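Local coordinates for protein peptidyl-tRNA hydrolase (Thermoplasma acidophilum, PDB 1RLK) that probably hydrolyses peptidyl-tRNAs that drop off the ribosome during protein synthesis, freeing the tRNA from the N-acylated amino acid it carries, at residues A[13-16]-A[17-21]; A[28-31]-A[32-36]; A[45-48]-A[49-53]. One frame throughout, in Å; residues are numbered along the deposited sequence.

Interaction 1: residues A[13-16]-A[17-21]; sequences LDMG and KGKIA
Gly-16 and Ile-20 are joined by the first backbone hydrogen bond of helix 17-38. Ile-20 N donates to Gly-16 O at 3.0 Å, nearly straight at the hydrogen (166°). Gly-16 is the N-cap residue, and as a glycine it supplies no side chain for the first turn. Its carbonyl oxygen is also packed against the Ile-20 side chain, with Ile-20 CG1 3.3 Å from Gly-16 O.

In the apolar part of the contact, Met-15 turns its side chain toward the first turn. Met-15 CB meets Ile-20 CG1 at 3.7 Å, and Ile-20 CD1 reaches Met-15 O at 3.4 Å, a methyl packed on a carbonyl oxygen. Ile-20 CG1 stands beside its own backbone N (chi1 -72°), which directs that branch back to the incoming loop. Met-15 crosses Lys-19 at about a right angle, with Met-15 SD 4.1 Å from Lys-19 CG. Further out, Met-15 leans on Thr-95 of strand 94-103 and Ile-20 on Leu-117.

The charged end of Lys-19 serves another partner: the chain leads away from Met-15, and NZ forms a salt bridge with Asp-83. A bound sulfate, probably from the crystallisation liquor, sits about 4 Å from the Lys-19 side chain. The methylenes of Lys-19 thus meet the thioether while its ammonium end is engaged elsewhere, and the nearby sulfate is consistent with a surface that can receive an anion.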
loop_
_atom_site.group_PDB
_atom_site.type_symbol
_atom_site.label_atom_id
_atom_site.label_comp_id
_atom_site.label_asym_id
_atom_site.label_seq_id
_atom_site.Cartn_x
_atom_site.Cartn_y
_atom_site.Cartn_z
ATOM N N LEU A 13 12.406 4.703 -8.820
ATOM C CA LEU A 13 11.772 4.730 -10.142
ATOM C C LEU A 13 11.688 6.108 -10.805
ATOM O O LEU A 13 11.215 6.216 -11.930
ATOM C CB LEU A 13 10.365 4.133 -10.048
ATOM C CG LEU A 13 10.301 2.635 -9.787
ATOM C CD1 LEU A 13 8.835 2.225 -9.718
ATOM C CD2 LEU A 13 11.044 1.834 -10.851
ATOM N N ASP A 14 12.103 7.163 -10.117
ATOM C CA ASP A 14 12.152 8.499 -10.732
ATOM C C ASP A 14 10.722 8.993 -11.037
ATOM O O ASP A 14 10.471 9.687 -12.026
ATOM C CB ASP A 14 13.069 8.453 -11.976
ATOM C CG ASP A 14 13.171 9.771 -12.700
ATOM O OD1 ASP A 14 13.689 10.752 -12.115
ATOM O OD2 ASP A 14 12.766 9.902 -13.878
ATOM N N MET A 15 9.782 8.635 -10.162
ATOM C CA MET A 15 8.387 9.044 -10.336
ATOM C C MET A 15 8.156 10.491 -9.880
ATOM O O MET A 15 8.604 10.891 -8.805
ATOM C CB MET A 15 7.455 8.094 -9.588
ATOM C CG MET A 15 7.436 6.693 -10.185
ATOM S SD MET A 15 6.229 5.600 -9.456
ATOM C CE MET A 15 6.941 5.289 -7.828
ATOM N N GLY A 16 7.450 11.261 -10.704
ATOM C CA GLY A 16 7.069 12.615 -10.347
ATOM C C GLY A 16 5.995 12.646 -9.269
ATOM O O GLY A 16 5.397 11.629 -8.951
ATOM N N LYS A 17 5.748 13.830 -8.724
ATOM C CA LYS A 17 4.771 14.041 -7.650
ATOM C C LYS A 17 3.382 13.523 -8.010
ATOM O O LYS A 17 2.717 12.918 -7.192
ATOM C CB LYS A 17 4.658 15.543 -7.337
ATOM C CG LYS A 17 5.086 15.937 -5.947
ATOM C CD LYS A 17 5.138 17.475 -5.782
ATOM C CE LYS A 17 6.583 17.997 -5.671
ATOM N NZ LYS A 17 6.676 19.465 -5.970
ATOM N N GLY A 18 2.939 13.818 -9.222
ATOM C CA GLY A 18 1.634 13.397 -9.698
ATOM C C GLY A 18 1.515 11.895 -9.899
ATOM O O GLY A 18 0.518 11.292 -9.525
ATOM N N LYS A 19 2.527 11.295 -10.507
ATOM C CA LYS A 19 2.547 9.858 -10.688
ATOM C C LYS A 19 2.540 9.126 -9.332
ATOM O O LYS A 19 1.824 8.156 -9.162
ATOM C CB LYS A 19 3.737 9.414 -11.555
ATOM C CG LYS A 19 3.769 7.890 -11.722
ATOM C CD LYS A 19 4.257 7.417 -13.059
ATOM C CE LYS A 19 3.829 5.979 -13.287
ATOM N NZ LYS A 19 4.331 5.449 -14.589
ATOM N N ILE A 20 3.315 9.612 -8.367
ATOM C CA ILE A 20 3.341 9.021 -7.033
ATOM C C ILE A 20 1.945 9.053 -6.405
ATOM O O ILE A 20 1.484 8.049 -5.888
ATOM C CB ILE A 20 4.374 9.742 -6.121
ATOM C CG1 ILE A 20 5.797 9.385 -6.557
ATOM C CG2 ILE A 20 4.188 9.342 -4.662
ATOM C CD1 ILE A 20 6.879 10.263 -5.898
ATOM N N ALA A 21 1.281 10.205 -6.464
ATOM C CA ALA A 21 -0.073 10.323 -5.950
ATOM C C ALA A 21 -1.011 9.320 -6.613
ATOM O O ALA A 21 -1.783 8.671 -5.948
ATOM C CB ALA A 21 -0.601 11.742 -6.137
#

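Interaction 2: residues A[28-31]-A[32-36]; sequences AVTC and AIRSM
Cys-31 O takes two bonds from Ser-35. OG and the backbone N of Ser-35 each lie 2.9 Å from Cys-31 O, approaching from opposite faces of the carbonyl plane. The hydroxyl returns to the preceding turn because OG lies beside its own backbone N (chi1 -68°). Losing the hydroxyl, as with an alanine here, would probably leave Cys-31 O with the backbone N-H alone of this pair of donors. Ser-35 OG also has a weak bond with Gly-100 O.

The same one-turn spacing brings Thr-30 and Arg-34 side by side, pointing the same way. Thr-30 CG2 approaches Arg-34 NH2 obliquely at 3.8 Å, while Arg-34 N bonds to Thr-30 O at 3.0 Å. On another flank Val-29 CG1 rests 4.0 Å from Ile-33 CD1, a light apolar contact between side chains that likewise run alongside each other in one direction. Ala-32 CB presses against Ala-28 O at 3.1 Å.

All of this belongs to helix 17-38, the long helix that packs on the mixed four-stranded sheet of this PTH2-family protein. The same i to i+4 ladder includes Ala-32 N to Ala-28 O and Ile-33 N to Val-29 O.

In the second shell, the Arg-34 guanidinium is held through NH1 by a salt bridge to Glu-79 of strand 78-82, a residue that Thr-30 and Cys-31 also touch. Ala-28 and Cys-31 meet Met-5 of strand 3-10 on the inner face of the helix.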
loop_
_atom_site.group_PDB
_atom_site.type_symbol
_atom_site.label_atom_id
_atom_site.label_comp_id
_atom_site.label_asym_id
_atom_site.label_seq_id
_atom_site.Cartn_x
_atom_site.Cartn_y
_atom_site.Cartn_z
ATOM N N ALA A 28 -4.584 2.339 -2.643
ATOM C CA ALA A 28 -5.571 2.644 -1.625
ATOM C C ALA A 28 -6.955 2.185 -2.054
ATOM O O ALA A 28 -7.712 1.668 -1.234
ATOM C CB ALA A 28 -5.583 4.145 -1.330
ATOM N N VAL A 29 -7.278 2.376 -3.333
ATOM C CA VAL A 29 -8.556 1.954 -3.882
ATOM C C VAL A 29 -8.715 0.435 -3.822
ATOM O O VAL A 29 -9.736 -0.073 -3.348
ATOM C CB VAL A 29 -8.730 2.468 -5.331
ATOM C CG1 VAL A 29 -9.899 1.773 -6.023
ATOM C CG2 VAL A 29 -8.932 3.995 -5.308
ATOM N N THR A 30 -7.693 -0.288 -4.261
ATOM C CA THR A 30 -7.804 -1.738 -4.285
ATOM C C THR A 30 -7.895 -2.291 -2.856
ATOM O O THR A 30 -8.730 -3.148 -2.577
ATOM C CB THR A 30 -6.635 -2.354 -5.042
ATOM O OG1 THR A 30 -6.642 -1.890 -6.398
ATOM C CG2 THR A 30 -6.781 -3.884 -5.131
ATOM N N CYS A 31 -7.055 -1.786 -1.946
ATOM C CA CYS A 31 -7.072 -2.280 -0.575
ATOM C C CYS A 31 -8.401 -1.985 0.101
ATOM O O CYS A 31 -8.929 -2.813 0.831
ATOM C CB CYS A 31 -5.915 -1.687 0.226
ATOM S SG CYS A 31 -4.326 -2.388 -0.205
ATOM N N ALA A 32 -8.941 -0.800 -0.152
ATOM C CA ALA A 32 -10.162 -0.355 0.515
ATOM C C ALA A 32 -11.358 -1.199 0.080
ATOM O O ALA A 32 -12.139 -1.629 0.904
ATOM C CB ALA A 32 -10.422 1.142 0.236
ATOM N N ILE A 33 -11.479 -1.426 -1.220
ATOM C CA ILE A 33 -12.568 -2.219 -1.777
ATOM C C ILE A 33 -12.484 -3.679 -1.335
ATOM O O ILE A 33 -13.482 -4.244 -0.922
ATOM C CB ILE A 33 -12.617 -2.070 -3.323
ATOM C CG1 ILE A 33 -13.130 -0.665 -3.663
ATOM C CG2 ILE A 33 -13.514 -3.150 -3.945
ATOM C CD1 ILE A 33 -13.229 -0.346 -5.133
ATOM N N ARG A 34 -11.304 -4.287 -1.408
ATOM C CA ARG A 34 -11.127 -5.645 -0.896
ATOM C C ARG A 34 -11.484 -5.721 0.601
ATOM O O ARG A 34 -12.175 -6.643 1.045
ATOM C CB ARG A 34 -9.696 -6.121 -1.145
ATOM C CG ARG A 34 -9.385 -7.486 -0.534
ATOM C CD ARG A 34 -8.142 -8.153 -1.056
ATOM N NE ARG A 34 -8.018 -8.065 -2.515
ATOM C CZ ARG A 34 -6.945 -7.619 -3.175
ATOM N NH1 ARG A 34 -5.853 -7.195 -2.521
ATOM N NH2 ARG A 34 -6.969 -7.583 -4.507
ATOM N N SER A 35 -11.043 -4.728 1.373
ATOM C CA SER A 35 -11.270 -4.733 2.820
ATOM C C SER A 35 -12.747 -4.553 3.140
ATOM O O SER A 35 -13.251 -5.092 4.122
ATOM C CB SER A 35 -10.435 -3.663 3.512
ATOM O OG SER A 35 -9.057 -3.982 3.449
ATOM N N MET A 36 -13.446 -3.810 2.293
ATOM C CA MET A 36 -14.892 -3.645 2.425
ATOM C C MET A 36 -15.615 -4.985 2.261
ATOM O O MET A 36 -16.630 -5.236 2.911
ATOM C CB MET A 36 -15.394 -2.642 1.383
ATOM C CG MET A 36 -16.793 -2.127 1.626
ATOM S SD MET A 36 -17.345 -0.828 0.464
ATOM C CE MET A 36 -16.186 -0.975 -0.850
#

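Interaction 3: residues A[45-48]-A[49-53]; sequences EWYD and EGQRK
Trp-46 O is gripped by Gln-51 N and water 1, with a weak third bond from Glu-49 N. Gln-51 N reaches Trp-46 O at 2.9 Å, the bond bent at the hydrogen (135°), and water 1 donates to Trp-46 O at 2.7 Å. Water 1 accepts in turn from Arg-52 N, tying the end of the helix to the outgoing chain.

The Trp-46 indole makes a second link to that chain. NE1 donates to Arg-52 O at 2.8 Å, with the oxygen at the ring's edge, in its plane, and the N-H nearly straight. Gln-51 lies over one face: its CB stands 3.5 Å from the centroid of the six-membered ring of Trp-46, 12° off the normal, a CH-pi contact. The indole is swung onto this loop with CG opposite the backbone N (chi1 -180°).

Helix 40-48 ends here in a Schellman motif, made by the bond from Gln-51 N to Trp-46 O together with that from Gly-50 N to Tyr-47 O, whose donor sits above the carbonyl plane. Gly-50 has positive phi, at angles where a CB would jam against the preceding carbonyl. Glu-49 N still closes a helical turn to Glu-45 O.

Beyond the turn, Lys-53 NZ donates to both Gln-51 O and Gln-51 OE1, each at 2.7 Å, which probably limits the turning of the amide, and lies 3.5 Å from Trp-46 CZ2. Gln-51 NE2 comes obliquely to within 3.2 Å of Tyr-47 CE1, amide and ring turned about halfway between parallel and perpendicular. Glu-45 and Glu-49 run side by side, their carboxylates nearly perpendicular, with Glu-45 OE2 and Glu-49 OE2 3.4 Å apart, a like-charge approach probably eased by Lys-3, which makes a weak, long ion pair with Glu-45 and touches Glu-49. Trp-46 also packs on Lys-3 and Met-5 of strand 3-10.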
loop_
_atom_site.group_PDB
_atom_site.type_symbol
_atom_site.label_atom_id
_atom_site.label_comp_id
_atom_site.label_asym_id
_atom_site.label_seq_id
_atom_site.Cartn_x
_atom_site.Cartn_y
_atom_site.Cartn_z
ATOM N N GLU A 45 -14.685 1.222 10.265
ATOM C CA GLU A 45 -14.117 2.028 11.334
ATOM C C GLU A 45 -13.069 2.979 10.781
ATOM O O GLU A 45 -13.117 4.173 11.048
ATOM C CB GLU A 45 -13.497 1.138 12.407
ATOM C CG GLU A 45 -12.891 1.917 13.570
ATOM C CD GLU A 45 -12.263 1.022 14.614
ATOM O OE1 GLU A 45 -12.724 -0.125 14.797
ATOM O OE2 GLU A 45 -11.300 1.471 15.254
ATOM N N TRP A 46 -12.122 2.427 10.027
ATOM C CA TRP A 46 -11.151 3.207 9.251
ATOM C C TRP A 46 -11.808 4.351 8.497
ATOM O O TRP A 46 -11.380 5.490 8.611
ATOM C CB TRP A 46 -10.465 2.303 8.230
ATOM C CG TRP A 46 -9.437 2.969 7.358
ATOM C CD1 TRP A 46 -8.265 3.522 7.758
ATOM C CD2 TRP A 46 -9.468 3.089 5.925
ATOM N NE1 TRP A 46 -7.569 3.999 6.673
ATOM C CE2 TRP A 46 -8.282 3.744 5.534
ATOM C CE3 TRP A 46 -10.380 2.712 4.935
ATOM C CZ2 TRP A 46 -7.980 4.030 4.191
ATOM C CZ3 TRP A 46 -10.085 3.004 3.587
ATOM C CH2 TRP A 46 -8.902 3.653 3.235
ATOM N N TYR A 47 -12.841 4.024 7.730
ATOM C CA TYR A 47 -13.468 4.982 6.826
ATOM C C TYR A 47 -14.191 6.094 7.598
ATOM O O TYR A 47 -14.147 7.254 7.205
ATOM C CB TYR A 47 -14.422 4.271 5.862
ATOM C CG TYR A 47 -14.951 5.173 4.770
ATOM C CD1 TYR A 47 -14.174 5.466 3.650
ATOM C CD2 TYR A 47 -16.209 5.774 4.880
ATOM C CE1 TYR A 47 -14.637 6.309 2.659
ATOM C CE2 TYR A 47 -16.688 6.619 3.888
ATOM C CZ TYR A 47 -15.897 6.883 2.777
ATOM O OH TYR A 47 -16.356 7.730 1.788
ATOM N N ASP A 48 -14.809 5.732 8.718
ATOM C CA ASP A 48 -15.575 6.673 9.529
ATOM C C ASP A 48 -14.660 7.561 10.379
ATOM O O ASP A 48 -15.068 8.637 10.816
ATOM C CB ASP A 48 -16.615 5.918 10.388
ATOM C CG ASP A 48 -17.743 5.286 9.536
ATOM O OD1 ASP A 48 -17.867 5.632 8.335
ATOM O OD2 ASP A 48 -18.549 4.424 9.967
ATOM N N GLU A 49 -13.419 7.121 10.581
ATOM C CA GLU A 49 -12.391 7.893 11.267
ATOM C C GLU A 49 -11.566 8.763 10.290
ATOM O O GLU A 49 -10.589 9.393 10.700
ATOM C CB GLU A 49 -11.456 6.950 12.056
ATOM C CG GLU A 49 -11.994 6.534 13.424
ATOM C CD GLU A 49 -11.417 5.220 13.969
ATOM O OE1 GLU A 49 -10.493 4.626 13.362
ATOM O OE2 GLU A 49 -11.909 4.774 15.032
ATOM N N GLY A 50 -11.953 8.782 9.011
ATOM C CA GLY A 50 -11.346 9.654 8.012
ATOM C C GLY A 50 -10.315 8.977 7.105
ATOM O O GLY A 50 -9.421 9.631 6.543
ATOM N N GLN A 51 -10.454 7.661 6.972
ATOM C CA GLN A 51 -9.580 6.824 6.143
ATOM C C GLN A 51 -8.117 7.251 6.140
ATOM O O GLN A 51 -7.470 7.386 5.082
ATOM C CB GLN A 51 -10.143 6.722 4.730
ATOM C CG GLN A 51 -10.337 8.024 3.960
ATOM C CD GLN A 51 -10.834 7.731 2.560
ATOM O OE1 GLN A 51 -10.165 7.038 1.810
ATOM N NE2 GLN A 51 -12.036 8.204 2.230
ATOM N N ARG A 52 -7.584 7.424 7.348
ATOM C CA ARG A 52 -6.212 7.869 7.526
ATOM C C ARG A 52 -5.207 6.935 6.873
ATOM O O ARG A 52 -5.319 5.722 6.969
ATOM C CB ARG A 52 -5.877 7.995 9.008
ATOM C CG ARG A 52 -6.696 9.073 9.702
ATOM C CD ARG A 52 -5.972 10.381 9.835
ATOM N NE ARG A 52 -4.835 10.289 10.748
ATOM C CZ ARG A 52 -4.923 10.229 12.077
ATOM N NH1 ARG A 52 -6.107 10.262 12.689
ATOM N NH2 ARG A 52 -3.812 10.136 12.801
ATOM N N LYS A 53 -4.207 7.539 6.250
ATOM C CA LYS A 53 -3.191 6.843 5.472
ATOM C C LYS A 53 -1.815 7.346 5.846
ATOM O O LYS A 53 -1.622 8.551 6.072
ATOM C CB LYS A 53 -3.432 7.089 3.976
ATOM C CG LYS A 53 -4.699 6.449 3.469
ATOM C CD LYS A 53 -5.024 6.880 2.055
ATOM C CE LYS A 53 -6.388 6.428 1.635
ATOM N NZ LYS A 53 -7.504 7.053 2.411
HETATM O O HOH W 1 -8.987 6.358 9.592
#

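The three contacts follow one another along the chain. Interaction 1 starts helix 17-38, interaction 2 lies in its later half, and interaction 3 ends helix 40-48 and leads into strand 53-58, an outermost strand of the mixed sheet, parallel to strand 3-10. Interactions 1 and 2 share one helix, yet their centres are 21 Å apart and they do not touch; the centres of 1 and 3 are 24 Å apart, again without touching. Interactions 2 and 3, with centres 12 Å apart, do meet: Ala-28 CB packs on Lys-53 CE, and Ala-32 CB on Trp-46 CZ3, both at 3.8 Å. The end of the second helix is thereby packed against the first, beside the sheet both contacts reach through Met-5.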